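Local structure of cytosine deaminase (Klebsiella pneumoniae, 4R7W) at residues Pro123-Leu128 with Arg161-Arg166; Pro271-His276 with Gln307-Asp312. The protein probably hydrolyses cytosine to uracil and ammonia, as a metal-dependent deaminase of the amidohydrolase family. All blocks are in the same frame, centred on the assembly; numbering follows the deposited sequence.

Interaction 1: Pro123-Leu128 with Arg161-Arg166; sequences PSLAAL and RELMTR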
ATOM      1  N   PRO B 123     -34.013 -10.181  -9.808  1.00 22.01           N
ATOM      2  CA  PRO B 123     -35.092 -10.279 -10.801  1.00 20.56           C
ATOM      3  C   PRO B 123     -35.359  -8.976 -11.547  1.00 16.68           C
ATOM      4  O   PRO B 123     -35.776  -9.041 -12.705  1.00 17.08           O
ATOM      5  CB  PRO B 123     -36.318 -10.695  -9.966  1.00 28.83           C
ATOM      6  CG  PRO B 123     -35.906 -10.524  -8.520  1.00 25.36           C
ATOM      7  CD  PRO B 123     -34.429 -10.683  -8.488  1.00 23.51           C
ATOM      8  N   SER B 124     -35.109  -7.829 -10.919  1.00 16.71           N
ATOM      9  CA  SER B 124     -35.320  -6.540 -11.592  1.00 22.04           C
ATOM     10  C   SER B 124     -34.216  -6.228 -12.609  1.00 23.87           C
ATOM     11  O   SER B 124     -34.431  -5.478 -13.561  1.00 17.36           O
ATOM     12  CB  SER B 124     -35.381  -5.400 -10.574  1.00 20.02           C
ATOM     13  OG  SER B 124     -34.070  -5.027 -10.148  1.00 17.31           O
ATOM     14  N   LEU B 125     -33.034  -6.801 -12.390  1.00 21.89           N
ATOM     15  CA  LEU B 125     -31.836  -6.468 -13.172  1.00 15.67           C
ATOM     16  C   LEU B 125     -31.600  -4.951 -13.279  1.00 21.88           C
ATOM     17  O   LEU B 125     -31.170  -4.449 -14.324  1.00 16.11           O
ATOM     18  CB  LEU B 125     -31.884  -7.108 -14.564  1.00 19.39           C
ATOM     19  CG  LEU B 125     -31.866  -8.640 -14.658  1.00 15.48           C
ATOM     20  CD1 LEU B 125     -32.026  -9.101 -16.110  1.00 31.04           C
ATOM     21  CD2 LEU B 125     -30.609  -9.234 -14.051  1.00 14.64           C
ATOM     22  N   ALA B 126     -31.888  -4.231 -12.195  1.00 16.12           N
ATOM     23  CA  ALA B 126     -31.903  -2.765 -12.211  1.00 22.07           C
ATOM     24  C   ALA B 126     -30.520  -2.158 -12.433  1.00 23.08           C
ATOM     25  O   ALA B 126     -30.361  -1.226 -13.223  1.00 18.96           O
ATOM     26  CB  ALA B 126     -32.511  -2.221 -10.925  1.00 16.84           C
ATOM     27  N   ALA B 127     -29.527  -2.680 -11.720  1.00 15.34           N
ATOM     28  CA  ALA B 127     -28.157  -2.203 -11.867  1.00 14.89           C
ATOM     29  C   ALA B 127     -27.602  -2.507 -13.257  1.00 15.19           C
ATOM     30  O   ALA B 127     -26.874  -1.690 -13.847  1.00 14.88           O
ATOM     31  CB  ALA B 127     -27.263  -2.815 -10.795  1.00 14.15           C
ATOM     32  N   LEU B 128     -27.936  -3.682 -13.778  1.00 15.80           N
ATOM     33  CA  LEU B 128     -27.517  -4.029 -15.131  1.00 19.94           C
ATOM     34  C   LEU B 128     -28.083  -3.017 -16.124  1.00 21.34           C
ATOM     35  O   LEU B 128     -27.342  -2.485 -16.951  1.00 23.30           O
ATOM     36  CB  LEU B 128     -27.956  -5.442 -15.501  1.00 21.97           C
ATOM     37  CG  LEU B 128     -27.573  -5.842 -16.924  1.00 27.68           C
ATOM     38  CD1 LEU B 128     -26.053  -5.823 -17.097  1.00 25.04           C
ATOM     39  CD2 LEU B 128     -28.157  -7.206 -17.269  1.00 14.79           C
ATOM     40  N   ARG B 161     -30.063 -19.403 -13.944  1.00 13.16           N
ATOM     41  CA  ARG B 161     -29.708 -19.603 -15.340  1.00 19.01           C
ATOM     42  C   ARG B 161     -30.515 -18.686 -16.244  1.00 15.22           C
ATOM     43  O   ARG B 161     -29.982 -18.132 -17.207  1.00 14.52           O
ATOM     44  CB  ARG B 161     -29.900 -21.067 -15.755  1.00 15.33           C
ATOM     45  CG  ARG B 161     -28.823 -21.993 -15.213  1.00 12.90           C
ATOM     46  CD  ARG B 161     -28.879 -23.358 -15.862  1.00 16.32           C
ATOM     47  NE  ARG B 161     -27.862 -24.240 -15.303  1.00 18.85           N
ATOM     48  CZ  ARG B 161     -27.442 -25.361 -15.876  1.00 12.68           C
ATOM     49  NH1 ARG B 161     -27.954 -25.746 -17.031  1.00 13.16           N
ATOM     50  NH2 ARG B 161     -26.508 -26.095 -15.288  1.00 12.45           N
ATOM     51  N   GLU B 162     -31.803 -18.523 -15.946  1.00 14.37           N
ATOM     52  CA  GLU B 162     -32.591 -17.579 -16.733  1.00 14.98           C
ATOM     53  C   GLU B 162     -32.005 -16.149 -16.628  1.00 14.82           C
ATOM     54  O   GLU B 162     -31.927 -15.415 -17.619  1.00 15.12           O
ATOM     55  CB  GLU B 162     -34.048 -17.581 -16.288  1.00 15.57           C
ATOM     56  CG  GLU B 162     -34.809 -16.364 -16.776  1.00 32.94           C
ATOM     57  CD  GLU B 162     -35.701 -15.772 -15.706  1.00 34.85           C
ATOM     58  OE1 GLU B 162     -36.858 -16.225 -15.633  1.00 28.36           O
ATOM     59  OE2 GLU B 162     -35.251 -14.866 -14.949  1.00 28.18           O
ATOM     60  N   LEU B 163     -31.594 -15.765 -15.424  1.00 14.39           N
ATOM     61  CA  LEU B 163     -31.130 -14.408 -15.177  1.00 14.28           C
ATOM     62  C   LEU B 163     -29.817 -14.131 -15.923  1.00 13.91           C
ATOM     63  O   LEU B 163     -29.666 -13.075 -16.529  1.00 14.73           O
ATOM     64  CB  LEU B 163     -30.994 -14.148 -13.674  1.00 13.93           C
ATOM     65  CG  LEU B 163     -32.312 -13.847 -12.956  1.00 20.26           C
ATOM     66  CD1 LEU B 163     -32.222 -14.086 -11.453  1.00 14.13           C
ATOM     67  CD2 LEU B 163     -32.792 -12.435 -13.264  1.00 17.55           C
ATOM     68  N   MET B 164     -28.884 -15.085 -15.903  1.00 13.42           N
ATOM     69  CA  MET B 164     -27.649 -14.969 -16.697  1.00 13.16           C
ATOM     70  C   MET B 164     -27.968 -14.772 -18.179  1.00 13.70           C
ATOM     71  O   MET B 164     -27.397 -13.903 -18.845  1.00 14.75           O
ATOM     72  CB  MET B 164     -26.759 -16.208 -16.523  1.00 12.68           C
ATOM     73  CG  MET B 164     -26.047 -16.296 -15.162  1.00 13.81           C
ATOM     74  SD  MET B 164     -24.829 -14.990 -14.942  1.00 15.60           S
ATOM     75  CE  MET B 164     -23.493 -15.569 -15.997  1.00 11.57           C
ATOM     76  N   THR B 165     -28.905 -15.580 -18.670  1.00 14.12           N
ATOM     77  CA  THR B 165     -29.303 -15.561 -20.078  1.00 19.41           C
ATOM     78  C   THR B 165     -29.920 -14.219 -20.498  1.00 22.95           C
ATOM     79  O   THR B 165     -29.554 -13.657 -21.544  1.00 17.49           O
ATOM     80  CB  THR B 165     -30.270 -16.733 -20.402  1.00 18.91           C
ATOM     81  OG1 THR B 165     -29.673 -17.981 -20.003  1.00 18.10           O
ATOM     82  CG2 THR B 165     -30.602 -16.770 -21.895  1.00 15.74           C
ATOM     83  N   ARG B 166     -30.848 -13.703 -19.691  1.00 15.45           N
ATOM     84  CA  ARG B 166     -31.406 -12.376 -19.932  1.00 15.97           C
ATOM     85  C   ARG B 166     -30.314 -11.310 -19.987  1.00 15.69           C
ATOM     86  O   ARG B 166     -30.339 -10.432 -20.845  1.00 16.14           O
ATOM     87  CB  ARG B 166     -32.411 -12.007 -18.843  1.00 16.16           C
ATOM     88  CG  ARG B 166     -33.748 -12.699 -18.980  1.00 16.74           C
ATOM     89  CD  ARG B 166     -34.574 -12.542 -17.713  1.00 20.35           C
ATOM     90  NE  ARG B 166     -34.757 -11.143 -17.340  1.00 22.71           N
ATOM     91  CZ  ARG B 166     -35.259 -10.743 -16.175  1.00 28.01           C
ATOM     92  NH1 ARG B 166     -35.625 -11.636 -15.261  1.00 26.64           N
ATOM     93  NH2 ARG B 166     -35.386  -9.449 -15.915  1.00 28.70           N
TER
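The carbonyl oxygen of Pro123 takes a hydrogen bond from the guanidinium of Arg166: NH2 of Arg166 lies 3.3 Å from Pro123 O, with an N-H...O angle of 153°. The bond is long and somewhat bent; the donor stands tilted from the carbonyl plane, and the oxygen lies slightly out of the guanidinium plane, near its edge. On the same guanidinium NH1 serves a second acceptor, OE2 of Glu162 one helical turn earlier, in a salt bridge of 3.3 Å between Arg166 NH1 and Glu162 OE2. That carboxylate oxygen lies in the guanidinium plane but is itself met from above the carboxylate plane. Two bonds through different nitrogens together limit the rotation of the flat group. The arginine gets there by a bend at chi3 (56°), which folds the otherwise extended chain over Leu125. One face of the guanidinium rests on the CD1 methyl of Leu125, which is 3.4 Å from Arg166 NH2 and 3.6 Å from Arg166 NE. The other branch of the leucine turns to the helix: Leu125 CD2 and Leu163 CD2 meet at 4.0 Å, methyl to methyl, the two side chains running obliquely past each other. The same Leu163 methyl, CD2, also lies 4.0 Å from Pro123 CA. Leu125 occupies the N-cap position of helix 126-137. The contact joins the loop after barrel strand 111-119, at the start of helix 126-137, to the side of helix 160-170. Further along, Leu125 and Leu128 touch Met170 of that helix, while Met164 and Thr165 pack on Phe194 of helix 185-202.

Interaction 2: Pro271-His276 with Gln307-Asp312; sequences PTESIH and QDSIQD. With FE2 (Fe (II) ion), chain L; O7U ((2R)-2-amino-2,5-dihydro-1,5,2-diazaphosphinin-6(1H)-one 2-oxide), chain M.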
ATOM      1  N   PRO B 271      -4.896  -7.565  -4.910  1.00 12.24           N
ATOM      2  CA  PRO B 271      -4.084  -7.660  -3.683  1.00  9.09           C
ATOM      3  C   PRO B 271      -4.612  -6.876  -2.481  1.00  8.15           C
ATOM      4  O   PRO B 271      -4.489  -7.369  -1.362  1.00  8.79           O
ATOM      5  CB  PRO B 271      -2.730  -7.096  -4.122  1.00 12.61           C
ATOM      6  CG  PRO B 271      -3.055  -6.200  -5.282  1.00  9.27           C
ATOM      7  CD  PRO B 271      -4.138  -6.947  -6.010  1.00 11.68           C
ATOM      8  N   THR B 272      -5.165  -5.682  -2.680  1.00 13.78           N
ATOM      9  CA  THR B 272      -5.710  -4.958  -1.541  1.00  8.38           C
ATOM     10  C   THR B 272      -7.011  -5.612  -1.071  1.00  8.28           C
ATOM     11  O   THR B 272      -7.294  -5.652   0.119  1.00  8.29           O
ATOM     12  CB  THR B 272      -5.974  -3.479  -1.843  1.00 11.88           C
ATOM     13  OG1 THR B 272      -6.795  -3.365  -3.013  1.00  8.72           O
ATOM     14  CG2 THR B 272      -4.660  -2.715  -2.036  1.00  8.81           C
ATOM     15  N   GLU B 273      -7.786  -6.144  -2.009  1.00  8.23           N
ATOM     16  CA  GLU B 273      -9.078  -6.710  -1.656  1.00 13.85           C
ATOM     17  C   GLU B 273      -8.882  -8.014  -0.900  1.00 13.37           C
ATOM     18  O   GLU B 273      -9.534  -8.268   0.115  1.00 10.26           O
ATOM     19  CB  GLU B 273      -9.908  -6.974  -2.912  1.00 13.63           C
ATOM     20  CG  GLU B 273     -11.353  -7.339  -2.629  1.00 13.58           C
ATOM     21  CD  GLU B 273     -12.249  -6.122  -2.589  1.00 17.66           C
ATOM     22  OE1 GLU B 273     -11.715  -4.986  -2.574  1.00 12.92           O
ATOM     23  OE2 GLU B 273     -13.486  -6.300  -2.591  1.00 16.22           O
ATOM     24  N   SER B 274      -7.990  -8.854  -1.413  1.00  7.87           N
ATOM     25  CA  SER B 274      -7.749 -10.158  -0.792  1.00  7.73           C
ATOM     26  C   SER B 274      -6.910 -10.078   0.496  1.00 10.86           C
ATOM     27  O   SER B 274      -7.129 -10.858   1.420  1.00 11.25           O
ATOM     28  CB  SER B 274      -7.149 -11.138  -1.805  1.00 11.55           C
ATOM     29  OG  SER B 274      -8.027 -11.332  -2.914  1.00 12.59           O
ATOM     30  N   ILE B 275      -5.964  -9.138   0.585  1.00  9.61           N
ATOM     31  CA  ILE B 275      -5.244  -9.010   1.846  1.00  8.94           C
ATOM     32  C   ILE B 275      -6.236  -8.659   2.972  1.00  9.68           C
ATOM     33  O   ILE B 275      -6.075  -9.092   4.114  1.00  8.67           O
ATOM     34  CB  ILE B 275      -4.079  -7.997   1.769  1.00 15.57           C
ATOM     35  CG1 ILE B 275      -3.095  -8.224   2.921  1.00 19.59           C
ATOM     36  CG2 ILE B 275      -4.598  -6.564   1.767  1.00 22.73           C
ATOM     37  CD1 ILE B 275      -2.198  -9.433   2.732  1.00 21.37           C
ATOM     38  N   HIS B 276      -7.286  -7.917   2.615  1.00 10.17           N
ATOM     39  CA  HIS B 276      -8.390  -7.579   3.518  1.00 16.23           C
ATOM     40  C   HIS B 276      -9.302  -8.775   3.799  1.00 10.98           C
ATOM     41  O   HIS B 276      -9.579  -9.084   4.957  1.00  9.10           O
ATOM     42  CB  HIS B 276      -9.204  -6.426   2.917  1.00 16.08           C
ATOM     43  CG  HIS B 276     -10.415  -6.039   3.713  1.00 12.00           C
ATOM     44  ND1 HIS B 276     -10.365  -5.719   5.055  1.00  8.83           N
ATOM     45  CD2 HIS B 276     -11.714  -5.903   3.343  1.00  8.77           C
ATOM     46  CE1 HIS B 276     -11.579  -5.415   5.479  1.00 11.55           C
ATOM     47  NE2 HIS B 276     -12.417  -5.520   4.460  1.00 10.36           N
ATOM     48  N   GLN B 307      -8.315  -3.213  -8.611  1.00 14.45           N
ATOM     49  CA  GLN B 307      -8.846  -2.656  -7.356  1.00 16.06           C
ATOM     50  C   GLN B 307     -10.013  -3.454  -6.757  1.00 15.03           C
ATOM     51  O   GLN B 307     -10.186  -3.499  -5.532  1.00 12.02           O
ATOM     52  CB  GLN B 307      -9.301  -1.203  -7.580  1.00 16.20           C
ATOM     53  CG  GLN B 307      -8.180  -0.260  -7.994  1.00 18.32           C
ATOM     54  CD  GLN B 307      -8.662   1.133  -8.380  1.00 19.91           C
ATOM     55  OE1 GLN B 307      -8.905   1.982  -7.516  1.00 21.92           O
ATOM     56  NE2 GLN B 307      -8.794   1.378  -9.686  1.00 15.17           N
ATOM     57  N   ASP B 308     -10.836  -4.026  -7.633  1.00 14.11           N
ATOM     58  CA  ASP B 308     -12.008  -4.813  -7.239  1.00 11.18           C
ATOM     59  C   ASP B 308     -13.154  -3.971  -6.673  1.00 10.79           C
ATOM     60  O   ASP B 308     -14.255  -3.963  -7.226  1.00 18.79           O
ATOM     61  CB  ASP B 308     -11.616  -5.891  -6.228  1.00 14.64           C
ATOM     62  CG  ASP B 308     -12.495  -7.099  -6.300  1.00 19.53           C
ATOM     63  OD1 ASP B 308     -11.993  -8.176  -5.956  1.00 21.01           O
ATOM     64  OD2 ASP B 308     -13.668  -6.974  -6.706  1.00 16.05           O
ATOM     65  N   SER B 309     -12.911  -3.286  -5.560  1.00 10.57           N
ATOM     66  CA  SER B 309     -13.962  -2.540  -4.867  1.00 10.41           C
ATOM     67  C   SER B 309     -13.564  -1.112  -4.560  1.00 11.95           C
ATOM     68  O   SER B 309     -12.394  -0.825  -4.292  1.00 18.49           O
ATOM     69  CB  SER B 309     -14.298  -3.204  -3.524  1.00  9.49           C
ATOM     70  OG  SER B 309     -14.844  -4.494  -3.675  1.00 13.83           O
ATOM     71  N   ILE B 310     -14.545  -0.218  -4.551  1.00 10.33           N
ATOM     72  CA  ILE B 310     -14.329   1.113  -4.005  1.00 15.36           C
ATOM     73  C   ILE B 310     -15.477   1.495  -3.078  1.00 16.48           C
ATOM     74  O   ILE B 310     -16.596   1.748  -3.531  1.00 13.84           O
ATOM     75  CB  ILE B 310     -14.102   2.176  -5.123  1.00 13.53           C
ATOM     76  CG1 ILE B 310     -12.768   1.915  -5.819  1.00 18.04           C
ATOM     77  CG2 ILE B 310     -14.129   3.583  -4.553  1.00 11.41           C
ATOM     78  CD1 ILE B 310     -12.530   2.751  -7.041  1.00 17.03           C
ATOM     79  N   GLN B 311     -15.175   1.536  -1.781  1.00 15.48           N
ATOM     80  CA  GLN B 311     -16.140   1.895  -0.741  1.00 13.54           C
ATOM     81  C   GLN B 311     -17.456   1.119  -0.842  1.00 17.34           C
ATOM     82  O   GLN B 311     -18.526   1.698  -1.065  1.00 12.50           O
ATOM     83  CB  GLN B 311     -16.393   3.398  -0.756  1.00 11.74           C
ATOM     84  CG  GLN B 311     -15.126   4.225  -0.579  1.00 11.73           C
ATOM     85  CD  GLN B 311     -15.400   5.704  -0.709  1.00 19.76           C
ATOM     86  OE1 GLN B 311     -15.133   6.301  -1.745  1.00 17.39           O
ATOM     87  NE2 GLN B 311     -15.962   6.298   0.331  1.00 22.33           N
ATOM     88  N   ASP B 312     -17.366  -0.195  -0.690  1.00 10.88           N
ATOM     89  CA  ASP B 312     -18.511  -1.051  -0.921  1.00 10.94           C
ATOM     90  C   ASP B 312     -18.670  -2.092   0.230  1.00 13.86           C
ATOM     91  O   ASP B 312     -17.937  -2.023   1.212  1.00 11.63           O
ATOM     92  CB  ASP B 312     -18.436  -1.641  -2.348  1.00 11.54           C
ATOM     93  CG  ASP B 312     -17.435  -2.769  -2.490  1.00 12.12           C
ATOM     94  OD1 ASP B 312     -17.266  -3.241  -3.639  1.00 15.44           O
ATOM     95  OD2 ASP B 312     -16.805  -3.186  -1.492  1.00 11.20           O
TER
HETATM   96 FE   FE2 L 501     -14.800  -8.925  -7.598  1.00 18.73          FE
HETATM   97  N1  O7U M 502     -18.395 -10.112  -4.664  1.00 10.65           N
HETATM   98  C2  O7U M 502     -17.558 -11.232  -4.667  1.00 10.53           C
HETATM   99  O2  O7U M 502     -17.922 -12.416  -4.766  1.00  8.76           O
HETATM  100  N3  O7U M 502     -16.201 -11.035  -4.563  1.00 12.06           N
HETATM  101  N4  O7U M 502     -14.434  -9.541  -3.150  1.00 12.36           N
HETATM  102  O4  O7U M 502     -14.493  -9.699  -5.583  1.00 15.23           O
HETATM  103  P4  O7U M 502     -15.407  -9.629  -4.456  1.00 13.76           P
HETATM  104  C5  O7U M 502     -16.646  -8.347  -4.457  1.00  8.99           C
HETATM  105  C6  O7U M 502     -17.860  -8.756  -4.558  1.00 13.99           C
HETATM  106  O   HOH W   1      -9.430  -3.045  -3.023  1.00 15.20           O
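Glu273 reaches from its helix across Asp308 to Ser309. Its CB lies 3.9 Å from Asp308 CB, and CG comes to 3.5 Å from Asp308 OD1. A bend at chi2 (91°) then turns the carboxylate so that it stacks on that of Asp308, the two planes 21° apart. At the tip, OE1 of Glu273 accepts from a water 3.0 Å away, which also donates to Gln307 O and bonds to Thr272 OG1. Ser309 OG sits between Glu273 OE2, at 2.5 Å, shorter than usual and so of doubtful exact length, and Asp312 OD1, at 2.7 Å. Glu273 OE2 also comes within 3.4 Å of the ligand amine, O7U N4, a close approach only. In this amidohydrolase TIM barrel, residues 307-312 follow the last barrel strand, 303-305, and Asp308 brings its carboxylate to the metal: Asp308 OD2 binds iron at 2.4 Å, with His56, His58 and His209 completing the protein ligands. The phosphoryl oxygen of the bound diazaphosphinine, O7U O4, sits 2.2 Å from the iron. It lies close to Asp308 OD1 as well. Glu273 also touches Tyr315, and Ile275 O accepts from Arg288 of the second subunit.

In the fold
Both contacts belong to the same barrel, and along the chain interaction 1 closes before interaction 2 opens. Their centres are about 25 Å apart and their nearest atoms about 12 Å. Interaction 2, about 11 Å from the centre of the chain, lies at the iron and the bound diazaphosphinine; interaction 1, about 23 Å from that centre, is a partly buried contact between the loop leading into helix 126-137 and helix 160-170, at the periphery. Connections run through the barrel: residues 123-128 follow strand 111-119, which pairs with strand 47-57, and that strand carries the metal ligand His56. Interaction 2 faces the second subunit, whereas no other protein chain of the assembly touches interaction 1.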